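PDB 6NOB: beta-fructofuranosidase from Bifidobacterium adolescentis, which probably hydrolyses terminal, non-reducing beta-D-fructofuranoside residues of substrates such as sucrose, as a beta-fructofuranosidase of glycoside hydrolase family 32. Local coordinates for residues Val73-Gly77 / Pro124-Trp128; Leu85-Val90 / Thr172-Val176; Gly119-Glu123 / Leu632-Trp636. Residues are numbered along the deposited sequence.

Contact 1: Val73-Gly77 / Pro124-Trp128; sequences VVRFG and PFARW
Phe76 overlaps Arg127 CG and the carbonyl of Ala126 with its ring, obliquely. Phe76 CD1 is 3.6 Å from Arg127 CG, and Phe76 CE1 is 4.0 Å from Ala126 O. At the ring tip, Phe76 CZ meets the edge of the Phe125 ring, 4.1 Å from Phe125 CD2. Residues 73-77 form a strand, but Arg75 (phi/psi -108/-15°) departs from extended geometry. Phe76 has chi1 t and chi2 81°. The nearest CA atoms are Phe76 and Ala126, 7.9 Å apart, so side chains bridge the gap. Arg127 has positive phi (66/-158°) and folds as m, m, p, 85°. Arg127 NH1 donates to Arg75 O at 2.7 Å. Asp99 forms a salt bridge with Arg127 NH2. The contact joins the N-terminal beta-sandwich to the start of strand 127-138, where Trp128 begins the WMNDPNG motif characteristic of family 32. Chemically, the Arg127 guanidinium takes the Arg75 carbonyl while CG of the same side chain packs on the Phe76 ring, so Arg127 serves both polar and apolar halves of this buried interface.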
ATOM      1  N   VAL A  73     -20.625   4.355 -19.891  1.00 54.98           N
ATOM      2  CA  VAL A  73     -19.238   4.248 -20.325  1.00 52.82           C
ATOM      3  C   VAL A  73     -18.504   3.338 -19.348  1.00 54.50           C
ATOM      4  O   VAL A  73     -18.670   3.461 -18.129  1.00 57.00           O
ATOM      5  CB  VAL A  73     -18.563   5.632 -20.423  1.00 48.92           C
ATOM      6  CG1 VAL A  73     -18.738   6.413 -19.126  1.00 44.26           C
ATOM      7  CG2 VAL A  73     -17.093   5.493 -20.770  1.00 48.28           C
ATOM      8  N   VAL A  74     -17.717   2.411 -19.878  1.00 51.27           N
ATOM      9  CA  VAL A  74     -16.998   1.440 -19.063  1.00 47.46           C
ATOM     10  C   VAL A  74     -15.601   1.972 -18.778  1.00 43.40           C
ATOM     11  O   VAL A  74     -14.918   2.465 -19.682  1.00 45.37           O
ATOM     12  CB  VAL A  74     -16.940   0.073 -19.765  1.00 45.85           C
ATOM     13  CG1 VAL A  74     -16.161  -0.926 -18.926  1.00 43.44           C
ATOM     14  CG2 VAL A  74     -18.346  -0.440 -20.041  1.00 43.64           C
ATOM     15  N   ARG A  75     -15.180   1.886 -17.514  1.00 43.12           N
ATOM     16  CA  ARG A  75     -13.852   2.318 -17.104  1.00 43.49           C
ATOM     17  C   ARG A  75     -12.913   1.170 -16.774  1.00 47.63           C
ATOM     18  O   ARG A  75     -11.699   1.387 -16.706  1.00 49.71           O
ATOM     19  CB  ARG A  75     -13.944   3.237 -15.876  1.00 45.40           C
ATOM     20  CG  ARG A  75     -14.848   4.439 -16.064  1.00 47.66           C
ATOM     21  CD  ARG A  75     -14.346   5.337 -17.180  1.00 48.64           C
ATOM     22  NE  ARG A  75     -15.166   6.534 -17.316  1.00 51.54           N
ATOM     23  CZ  ARG A  75     -15.109   7.362 -18.354  1.00 55.33           C
ATOM     24  NH1 ARG A  75     -14.267   7.124 -19.352  1.00 51.22           N
ATOM     25  NH2 ARG A  75     -15.895   8.428 -18.391  1.00 57.87           N
ATOM     26  N   PHE A  76     -13.438  -0.036 -16.582  1.00 47.00           N
ATOM     27  CA  PHE A  76     -12.669  -1.155 -16.063  1.00 40.17           C
ATOM     28  C   PHE A  76     -13.438  -2.430 -16.369  1.00 42.44           C
ATOM     29  O   PHE A  76     -14.662  -2.469 -16.213  1.00 41.61           O
ATOM     30  CB  PHE A  76     -12.441  -1.002 -14.554  1.00 39.36           C
ATOM     31  CG  PHE A  76     -11.261  -1.768 -14.023  1.00 44.76           C
ATOM     32  CD1 PHE A  76      -9.977  -1.257 -14.136  1.00 42.81           C
ATOM     33  CD2 PHE A  76     -11.440  -2.981 -13.375  1.00 37.32           C
ATOM     34  CE1 PHE A  76      -8.889  -1.955 -13.634  1.00 38.00           C
ATOM     35  CE2 PHE A  76     -10.358  -3.682 -12.869  1.00 40.37           C
ATOM     36  CZ  PHE A  76      -9.081  -3.168 -12.999  1.00 38.71           C
ATOM     37  N   GLY A  77     -12.726  -3.461 -16.812  1.00 42.00           N
ATOM     38  CA  GLY A  77     -13.379  -4.707 -17.163  1.00 43.33           C
ATOM     39  C   GLY A  77     -12.404  -5.859 -17.219  1.00 48.49           C
ATOM     40  O   GLY A  77     -11.189  -5.666 -17.331  1.00 44.63           O
ATOM     41  N   PRO A 124      -2.012  -2.160 -10.544  1.00 43.68           N
ATOM     42  CA  PRO A 124      -3.205  -2.667 -11.229  1.00 40.15           C
ATOM     43  C   PRO A 124      -3.096  -2.426 -12.727  1.00 41.42           C
ATOM     44  O   PRO A 124      -2.199  -1.732 -13.210  1.00 44.62           O
ATOM     45  CB  PRO A 124      -4.346  -1.862 -10.604  1.00 36.28           C
ATOM     46  CG  PRO A 124      -3.698  -0.589 -10.170  1.00 37.68           C
ATOM     47  CD  PRO A 124      -2.311  -0.971  -9.729  1.00 40.13           C
ATOM     48  N   PHE A 125      -4.029  -3.029 -13.471  1.00 40.10           N
ATOM     49  CA  PHE A 125      -4.076  -2.822 -14.915  1.00 40.99           C
ATOM     50  C   PHE A 125      -4.099  -1.337 -15.249  1.00 44.60           C
ATOM     51  O   PHE A 125      -3.330  -0.861 -16.091  1.00 44.78           O
ATOM     52  CB  PHE A 125      -5.306  -3.512 -15.509  1.00 40.96           C
ATOM     53  CG  PHE A 125      -5.287  -5.008 -15.390  1.00 42.79           C
ATOM     54  CD1 PHE A 125      -4.219  -5.744 -15.872  1.00 47.24           C
ATOM     55  CD2 PHE A 125      -6.348  -5.678 -14.804  1.00 40.19           C
ATOM     56  CE1 PHE A 125      -4.207  -7.123 -15.766  1.00 45.40           C
ATOM     57  CE2 PHE A 125      -6.342  -7.055 -14.695  1.00 43.20           C
ATOM     58  CZ  PHE A 125      -5.273  -7.778 -15.178  1.00 42.29           C
ATOM     59  N   ALA A 126      -4.975  -0.591 -14.584  1.00 46.92           N
ATOM     60  CA  ALA A 126      -5.122   0.844 -14.775  1.00 40.56           C
ATOM     61  C   ALA A 126      -5.878   1.393 -13.570  1.00 42.33           C
ATOM     62  O   ALA A 126      -6.128   0.673 -12.597  1.00 41.04           O
ATOM     63  CB  ALA A 126      -5.834   1.147 -16.097  1.00 33.71           C
ATOM     64  N   ARG A 127      -6.254   2.673 -13.644  1.00 44.28           N
ATOM     65  CA  ARG A 127      -7.032   3.351 -12.610  1.00 42.29           C
ATOM     66  C   ARG A 127      -6.246   3.476 -11.305  1.00 41.02           C
ATOM     67  O   ARG A 127      -5.013   3.412 -11.313  1.00 43.94           O
ATOM     68  CB  ARG A 127      -8.370   2.634 -12.382  1.00 41.10           C
ATOM     69  CG  ARG A 127      -9.110   2.246 -13.668  1.00 46.03           C
ATOM     70  CD  ARG A 127      -9.629   3.458 -14.441  1.00 45.61           C
ATOM     71  NE  ARG A 127      -8.658   3.971 -15.407  1.00 45.23           N
ATOM     72  CZ  ARG A 127      -8.504   3.498 -16.640  1.00 44.33           C
ATOM     73  NH1 ARG A 127      -9.250   2.488 -17.064  1.00 45.62           N
ATOM     74  NH2 ARG A 127      -7.598   4.029 -17.451  1.00 40.99           N
ATOM     75  N   TRP A 128      -6.945   3.656 -10.185  1.00 42.79           N
ATOM     76  CA  TRP A 128      -6.338   4.075  -8.925  1.00 41.63           C
ATOM     77  C   TRP A 128      -6.228   2.920  -7.939  1.00 42.13           C
ATOM     78  O   TRP A 128      -7.139   2.093  -7.829  1.00 43.62           O
ATOM     79  CB  TRP A 128      -7.147   5.210  -8.286  1.00 33.52           C
ATOM     80  CG  TRP A 128      -6.809   5.482  -6.841  1.00 37.23           C
ATOM     81  CD1 TRP A 128      -7.262   4.798  -5.745  1.00 37.81           C
ATOM     82  CD2 TRP A 128      -5.969   6.530  -6.338  1.00 42.00           C
ATOM     83  NE1 TRP A 128      -6.743   5.345  -4.597  1.00 39.66           N
ATOM     84  CE2 TRP A 128      -5.949   6.411  -4.932  1.00 41.62           C
ATOM     85  CE3 TRP A 128      -5.228   7.554  -6.937  1.00 38.70           C
ATOM     86  CZ2 TRP A 128      -5.218   7.276  -4.119  1.00 35.16           C
ATOM     87  CZ3 TRP A 128      -4.503   8.412  -6.126  1.00 35.31           C
ATOM     88  CH2 TRP A 128      -4.506   8.268  -4.733  1.00 30.40           C
TER

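Contact 2: Leu85-Val90 / Thr172-Val176; sequences LLDNGV and THLPV
One hydrogen bond joins the two backbones. Val90 N donates to His173 O over 2.9 Å, with an N-H...O angle of 158°. Gly89 CA and His173 CA are the closest CA pair, 5.1 Å apart. Residues 85-88 make a short helical turn, closed by Gly89 N donating to Leu85 O at 2.7 Å. Gly89 then leaves the helix with phi 72° and psi -178°. A glycine with positive phi is a common way of ending a helix.

Van der Waals contacts follow from this. Gly89 CA lies 3.0 Å from His173 O and 3.6 Å from Thr172 CG2. A CB here would clash with both atoms, so the missing side chain lets the backbone of strand 172-173 come close. Thr172, chi1 m, presents CG2 to the end of the helical turn; Thr172 CG2 is 4.0 Å from Leu86 O and 3.9 Å from Asn88 C. Leu174 CD2 touches the helix carbonyl Leu85 O at 3.5 Å.

Apolar pairs do the rest. Leu174 (m, t) brings CD1 to 3.8 Å from Leu86 CD2. Leu85 (t, p) turns CD2 to Pro175 CG at 3.9 Å, and Val90 (m) sets CG1 3.7 Å from Pro175 CG.

The turn 85-88 follows strand 72-80 of the N-terminal sandwich. Residues 172-173 pair with strand 159-165 in the first part of the propeller. Tyr78 touches both Val90 and Pro175. Asp87 forms a salt bridge with Arg141 of strand 141-149, and Leu86 touches the same arginine.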
ATOM      1  N   LEU A  85      -9.234 -20.451 -11.401  1.00 51.84           N
ATOM      2  CA  LEU A  85      -9.108 -18.998 -11.411  1.00 51.00           C
ATOM      3  C   LEU A  85      -7.896 -18.531 -10.615  1.00 48.44           C
ATOM      4  O   LEU A  85      -7.250 -17.545 -10.989  1.00 42.46           O
ATOM      5  CB  LEU A  85     -10.390 -18.375 -10.857  1.00 50.10           C
ATOM      6  CG  LEU A  85     -10.654 -16.889 -11.077  1.00 51.52           C
ATOM      7  CD1 LEU A  85     -10.394 -16.505 -12.522  1.00 54.38           C
ATOM      8  CD2 LEU A  85     -12.085 -16.567 -10.682  1.00 49.76           C
ATOM      9  N   LEU A  86      -7.563 -19.234  -9.527  1.00 45.77           N
ATOM     10  CA  LEU A  86      -6.424 -18.846  -8.703  1.00 47.17           C
ATOM     11  C   LEU A  86      -5.109 -18.937  -9.466  1.00 52.42           C
ATOM     12  O   LEU A  86      -4.165 -18.195  -9.169  1.00 55.65           O
ATOM     13  CB  LEU A  86      -6.354 -19.729  -7.461  1.00 44.26           C
ATOM     14  CG  LEU A  86      -7.119 -19.296  -6.219  1.00 42.02           C
ATOM     15  CD1 LEU A  86      -6.918 -20.340  -5.138  1.00 43.75           C
ATOM     16  CD2 LEU A  86      -6.655 -17.928  -5.746  1.00 38.86           C
ATOM     17  N   ASP A  87      -5.018 -19.848 -10.433  1.00 46.77           N
ATOM     18  CA  ASP A  87      -3.789 -20.030 -11.193  1.00 47.87           C
ATOM     19  C   ASP A  87      -3.780 -19.241 -12.494  1.00 50.35           C
ATOM     20  O   ASP A  87      -2.723 -18.746 -12.903  1.00 53.47           O
ATOM     21  CB  ASP A  87      -3.572 -21.514 -11.498  1.00 51.43           C
ATOM     22  CG  ASP A  87      -3.419 -22.351 -10.242  1.00 61.12           C
ATOM     23  OD1 ASP A  87      -2.676 -21.930  -9.329  1.00 61.25           O
ATOM     24  OD2 ASP A  87      -4.046 -23.430 -10.170  1.00 66.93           O
ATOM     25  N   ASN A  88      -4.929 -19.113 -13.154  1.00 45.52           N
ATOM     26  CA  ASN A  88      -4.990 -18.392 -14.417  1.00 47.09           C
ATOM     27  C   ASN A  88      -5.289 -16.916 -14.237  1.00 45.68           C
ATOM     28  O   ASN A  88      -4.786 -16.092 -15.009  1.00 50.13           O
ATOM     29  CB  ASN A  88      -6.050 -19.011 -15.328  1.00 48.00           C
ATOM     30  CG  ASN A  88      -5.721 -20.427 -15.707  1.00 47.69           C
ATOM     31  OD1 ASN A  88      -4.800 -20.672 -16.484  1.00 48.90           O
ATOM     32  ND2 ASN A  88      -6.468 -21.377 -15.157  1.00 48.68           N
ATOM     33  N   GLY A  89      -6.096 -16.566 -13.242  1.00 47.70           N
ATOM     34  CA  GLY A  89      -6.464 -15.185 -13.018  1.00 36.77           C
ATOM     35  C   GLY A  89      -7.430 -14.669 -14.070  1.00 43.53           C
ATOM     36  O   GLY A  89      -7.862 -15.377 -14.979  1.00 51.80           O
ATOM     37  N   VAL A  90      -7.771 -13.390 -13.928  1.00 43.51           N
ATOM     38  CA  VAL A  90      -8.664 -12.716 -14.863  1.00 43.91           C
ATOM     39  C   VAL A  90      -7.850 -12.209 -16.045  1.00 44.49           C
ATOM     40  O   VAL A  90      -6.616 -12.153 -15.987  1.00 48.40           O
ATOM     41  CB  VAL A  90      -9.424 -11.561 -14.183  1.00 42.52           C
ATOM     42  CG1 VAL A  90     -10.282 -12.084 -13.037  1.00 33.41           C
ATOM     43  CG2 VAL A  90      -8.454 -10.493 -13.696  1.00 42.50           C
ATOM     44  N   THR A 172      -0.665 -12.679  -9.949  1.00 38.36           N
ATOM     45  CA  THR A 172      -1.772 -13.086 -10.802  1.00 37.87           C
ATOM     46  C   THR A 172      -3.024 -12.338 -10.362  1.00 39.96           C
ATOM     47  O   THR A 172      -3.392 -12.382  -9.183  1.00 39.59           O
ATOM     48  CB  THR A 172      -1.996 -14.600 -10.722  1.00 40.20           C
ATOM     49  OG1 THR A 172      -0.882 -15.286 -11.308  1.00 41.74           O
ATOM     50  CG2 THR A 172      -3.268 -14.993 -11.452  1.00 36.67           C
ATOM     51  N   HIS A 173      -3.672 -11.656 -11.305  1.00 40.05           N
ATOM     52  CA  HIS A 173      -4.805 -10.794 -10.986  1.00 39.47           C
ATOM     53  C   HIS A 173      -6.080 -11.602 -10.791  1.00 44.88           C
ATOM     54  O   HIS A 173      -6.377 -12.517 -11.562  1.00 52.23           O
ATOM     55  CB  HIS A 173      -5.020  -9.767 -12.095  1.00 43.36           C
ATOM     56  CG  HIS A 173      -3.917  -8.764 -12.215  1.00 44.24           C
ATOM     57  ND1 HIS A 173      -3.802  -7.679 -11.374  1.00 39.23           N
ATOM     58  CD2 HIS A 173      -2.883  -8.678 -13.085  1.00 43.97           C
ATOM     59  CE1 HIS A 173      -2.742  -6.968 -11.718  1.00 42.18           C
ATOM     60  NE2 HIS A 173      -2.169  -7.551 -12.756  1.00 43.88           N
ATOM     61  N   LEU A 174      -6.851 -11.237  -9.766  1.00 39.82           N
ATOM     62  CA  LEU A 174      -8.092 -11.915  -9.408  1.00 42.01           C
ATOM     63  C   LEU A 174      -9.268 -10.948  -9.541  1.00 43.65           C
ATOM     64  O   LEU A 174      -9.047  -9.751  -9.761  1.00 35.22           O
ATOM     65  CB  LEU A 174      -7.979 -12.474  -7.987  1.00 37.85           C
ATOM     66  CG  LEU A 174      -7.027 -13.666  -7.869  1.00 39.20           C
ATOM     67  CD1 LEU A 174      -6.983 -14.181  -6.442  1.00 29.62           C
ATOM     68  CD2 LEU A 174      -7.432 -14.772  -8.839  1.00 34.26           C
ATOM     69  N   PRO A 175     -10.517 -11.406  -9.444  1.00 42.63           N
ATOM     70  CA  PRO A 175     -11.646 -10.473  -9.553  1.00 41.71           C
ATOM     71  C   PRO A 175     -11.710  -9.504  -8.381  1.00 42.68           C
ATOM     72  O   PRO A 175     -11.160  -9.742  -7.302  1.00 39.91           O
ATOM     73  CB  PRO A 175     -12.873 -11.394  -9.566  1.00 42.01           C
ATOM     74  CG  PRO A 175     -12.355 -12.711  -9.997  1.00 43.78           C
ATOM     75  CD  PRO A 175     -10.979 -12.806  -9.421  1.00 42.18           C
ATOM     76  N   VAL A 176     -12.408  -8.389  -8.617  1.00 39.43           N
ATOM     77  CA  VAL A 176     -12.635  -7.402  -7.566  1.00 38.95           C
ATOM     78  C   VAL A 176     -13.337  -8.069  -6.394  1.00 39.14           C
ATOM     79  O   VAL A 176     -14.319  -8.803  -6.567  1.00 39.63           O
ATOM     80  CB  VAL A 176     -13.441  -6.215  -8.114  1.00 42.52           C
ATOM     81  CG1 VAL A 176     -13.968  -5.351  -6.977  1.00 39.29           C
ATOM     82  CG2 VAL A 176     -12.581  -5.389  -9.057  1.00 45.31           C
TER

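Contact 3: Gly119-Glu123 / Leu632-Trp636; sequences GAHFE and LNGIW
Ile635 points into a hollow supplied by the bent backbone of residues 119-123. With rotamer p, t, Ile635 CG2 is 4.0 Å from Ala120 CB and 3.7 Å from Ala120 O. Ile635 CD1 reaches on to 3.9 Å from His121 O. Leu497 of helix 491-497 also packs on Ile635. Ala120 is a small bump. Ala120 CB sits 3.6 Å from Asn633 O and 4.3 Å from Leu632 CD2, so it fills the space between Leu632 and Ile635.

Trp636 (m, chi2 106°) swings its indole along the same segment. Trp636 CH2 is 4.4 Å from Phe122 CD1, Trp636 CZ2 is 4.1 Å from Glu123 O, and Trp636 CD1 is 3.9 Å from Gly119 O. Tyr112 stacks on this indole.

Apart from Leu632, which ends strand 624-632, both segments are irregular. Gly119 (psi near -24°) and Ala120 (psi near 0°) turn the chain, and residues 121-123 run extended. Ile635 and Trp636 turn away from the extended path of residues 632-634. The closest CA atoms are Ala120 and Gly634, at 4.8 Å. Ile635 N donates to Gly119 O at 3.1 Å, and Gly634 CA makes a CA-H...O contact with the same Gly119 O at 3.3 Å.

The C-terminal tail, leaving the second sandwich, thus packs against the lead into the propeller. Side-chain carbons pack largely on backbone carbonyls, with a few apolar pairs and one direct hydrogen bond. One water bridges the segments, donating to His121 O at 2.8 Å and accepting from Trp636 NE1 at 2.9 Å.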
ATOM      1  N   GLY A 119       8.573  -1.632 -13.728  1.00 46.84           N
ATOM      2  CA  GLY A 119       8.738  -2.932 -14.346  1.00 41.84           C
ATOM      3  C   GLY A 119       8.602  -4.111 -13.401  1.00 46.49           C
ATOM      4  O   GLY A 119       8.277  -5.218 -13.840  1.00 53.04           O
ATOM      5  N   ALA A 120       8.842  -3.894 -12.103  1.00 44.19           N
ATOM      6  CA  ALA A 120       8.899  -4.989 -11.143  1.00 40.52           C
ATOM      7  C   ALA A 120       8.071  -4.770  -9.884  1.00 40.83           C
ATOM      8  O   ALA A 120       8.081  -5.639  -9.005  1.00 41.24           O
ATOM      9  CB  ALA A 120      10.354  -5.266 -10.735  1.00 35.30           C
ATOM     10  N   HIS A 121       7.371  -3.649  -9.760  1.00 41.12           N
ATOM     11  CA  HIS A 121       6.490  -3.411  -8.626  1.00 39.65           C
ATOM     12  C   HIS A 121       5.051  -3.702  -9.030  1.00 41.10           C
ATOM     13  O   HIS A 121       4.674  -3.550 -10.194  1.00 44.39           O
ATOM     14  CB  HIS A 121       6.610  -1.969  -8.124  1.00 35.74           C
ATOM     15  CG  HIS A 121       7.948  -1.641  -7.537  1.00 37.91           C
ATOM     16  ND1 HIS A 121       9.090  -1.528  -8.301  1.00 33.58           N
ATOM     17  CD2 HIS A 121       8.325  -1.395  -6.259  1.00 32.32           C
ATOM     18  CE1 HIS A 121      10.113  -1.234  -7.520  1.00 39.76           C
ATOM     19  NE2 HIS A 121       9.677  -1.146  -6.275  1.00 40.36           N
ATOM     20  N   PHE A 122       4.245  -4.129  -8.060  1.00 35.63           N
ATOM     21  CA  PHE A 122       2.853  -4.428  -8.365  1.00 38.93           C
ATOM     22  C   PHE A 122       2.087  -3.146  -8.665  1.00 44.20           C
ATOM     23  O   PHE A 122       2.179  -2.161  -7.924  1.00 39.10           O
ATOM     24  CB  PHE A 122       2.172  -5.175  -7.220  1.00 35.88           C
ATOM     25  CG  PHE A 122       0.725  -5.481  -7.499  1.00 38.45           C
ATOM     26  CD1 PHE A 122       0.375  -6.588  -8.257  1.00 39.66           C
ATOM     27  CD2 PHE A 122      -0.281  -4.640  -7.044  1.00 37.72           C
ATOM     28  CE1 PHE A 122      -0.954  -6.864  -8.538  1.00 40.90           C
ATOM     29  CE2 PHE A 122      -1.610  -4.909  -7.324  1.00 35.13           C
ATOM     30  CZ  PHE A 122      -1.946  -6.024  -8.069  1.00 39.53           C
ATOM     31  N   GLU A 123       1.328  -3.167  -9.754  1.00 47.62           N
ATOM     32  CA  GLU A 123       0.399  -2.116 -10.130  1.00 42.44           C
ATOM     33  C   GLU A 123      -0.846  -2.779 -10.698  1.00 45.68           C
ATOM     34  O   GLU A 123      -0.758  -3.871 -11.273  1.00 46.35           O
ATOM     35  CB  GLU A 123       0.993  -1.161 -11.179  1.00 41.07           C
ATOM     36  CG  GLU A 123       2.318  -0.518 -10.800  1.00 37.41           C
ATOM     37  CD  GLU A 123       2.919   0.278 -11.945  1.00 41.40           C
ATOM     38  OE1 GLU A 123       2.259   0.386 -13.002  1.00 42.47           O
ATOM     39  OE2 GLU A 123       4.050   0.793 -11.793  1.00 41.00           O
ATOM     40  N   LEU A 632      17.854  -5.283 -13.663  1.00 41.09           N
ATOM     41  CA  LEU A 632      16.662  -5.677 -12.924  1.00 42.29           C
ATOM     42  C   LEU A 632      15.656  -6.309 -13.877  1.00 46.89           C
ATOM     43  O   LEU A 632      15.370  -5.756 -14.944  1.00 49.80           O
ATOM     44  CB  LEU A 632      16.039  -4.477 -12.205  1.00 40.19           C
ATOM     45  CG  LEU A 632      15.096  -4.788 -11.039  1.00 37.72           C
ATOM     46  CD1 LEU A 632      15.876  -5.313  -9.843  1.00 39.35           C
ATOM     47  CD2 LEU A 632      14.301  -3.557 -10.650  1.00 35.66           C
ATOM     48  N   ASN A 633      15.129  -7.469 -13.492  1.00 43.07           N
ATOM     49  CA  ASN A 633      14.129  -8.149 -14.298  1.00 44.66           C
ATOM     50  C   ASN A 633      12.767  -7.471 -14.153  1.00 47.82           C
ATOM     51  O   ASN A 633      12.529  -6.672 -13.243  1.00 45.66           O
ATOM     52  CB  ASN A 633      14.003  -9.615 -13.886  1.00 43.54           C
ATOM     53  CG  ASN A 633      15.257 -10.412 -14.163  1.00 46.34           C
ATOM     54  OD1 ASN A 633      15.927 -10.215 -15.177  1.00 46.47           O
ATOM     55  ND2 ASN A 633      15.582 -11.328 -13.259  1.00 45.23           N
ATOM     56  N   GLY A 634      11.860  -7.815 -15.068  1.00 46.95           N
ATOM     57  CA  GLY A 634      10.471  -7.433 -14.959  1.00 44.15           C
ATOM     58  C   GLY A 634       9.626  -8.609 -14.508  1.00 45.96           C
ATOM     59  O   GLY A 634      10.041  -9.762 -14.606  1.00 58.53           O
ATOM     60  N   ILE A 635       8.428  -8.306 -14.008  1.00 41.89           N
ATOM     61  CA  ILE A 635       7.540  -9.317 -13.443  1.00 43.78           C
ATOM     62  C   ILE A 635       6.364  -9.641 -14.347  1.00 51.15           C
ATOM     63  O   ILE A 635       5.551 -10.507 -13.993  1.00 53.22           O
ATOM     64  CB  ILE A 635       7.035  -8.903 -12.047  1.00 37.82           C
ATOM     65  CG1 ILE A 635       6.125  -7.678 -12.149  1.00 37.63           C
ATOM     66  CG2 ILE A 635       8.203  -8.634 -11.116  1.00 37.80           C
ATOM     67  CD1 ILE A 635       5.410  -7.341 -10.863  1.00 34.32           C
ATOM     68  N   TRP A 636       6.238  -8.986 -15.497  1.00 53.64           N
ATOM     69  CA  TRP A 636       5.158  -9.287 -16.431  1.00 62.63           C
ATOM     70  C   TRP A 636       5.626 -10.022 -17.677  1.00 86.57           C
ATOM     71  O   TRP A 636       4.944 -10.940 -18.137  1.00 87.77           O
ATOM     72  CB  TRP A 636       4.431  -7.997 -16.832  1.00 50.12           C
ATOM     73  CG  TRP A 636       4.084  -7.139 -15.649  1.00 45.28           C
ATOM     74  CD1 TRP A 636       4.692  -5.976 -15.277  1.00 44.72           C
ATOM     75  CD2 TRP A 636       3.057  -7.385 -14.674  1.00 41.34           C
ATOM     76  NE1 TRP A 636       4.105  -5.477 -14.139  1.00 42.19           N
ATOM     77  CE2 TRP A 636       3.101  -6.323 -13.748  1.00 44.39           C
ATOM     78  CE3 TRP A 636       2.107  -8.396 -14.497  1.00 40.78           C
ATOM     79  CZ2 TRP A 636       2.229  -6.244 -12.659  1.00 45.01           C
ATOM     80  CZ3 TRP A 636       1.242  -8.315 -13.413  1.00 41.68           C
ATOM     81  CH2 TRP A 636       1.310  -7.246 -12.509  1.00 40.68           C
TER
HETATM   82  O   HOH W   1       4.458  -2.909 -12.912  1.00 40.03           O

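The contacts lie 16 to 20 Å apart, centre to centre. Along the chain the segments run 73-77, 85-90, 119-123, 124-128, 172-176, 632-636, so every pair of contacts interleaves. Contacts 1 and 2 join the N-terminal sandwich, through strand 72-80 and the helix after it, to the mixed sheet that includes strands 127-138 and 172-173. Contact 3 brings in the C-terminal sandwich, and its segment 119-123 runs directly into 124-128 of contact 1. His173 links all three: its ring meets Phe125 of contact 1 and both Phe122 and Trp636 of contact 3. Three parts of the chain thus converge where the propeller begins.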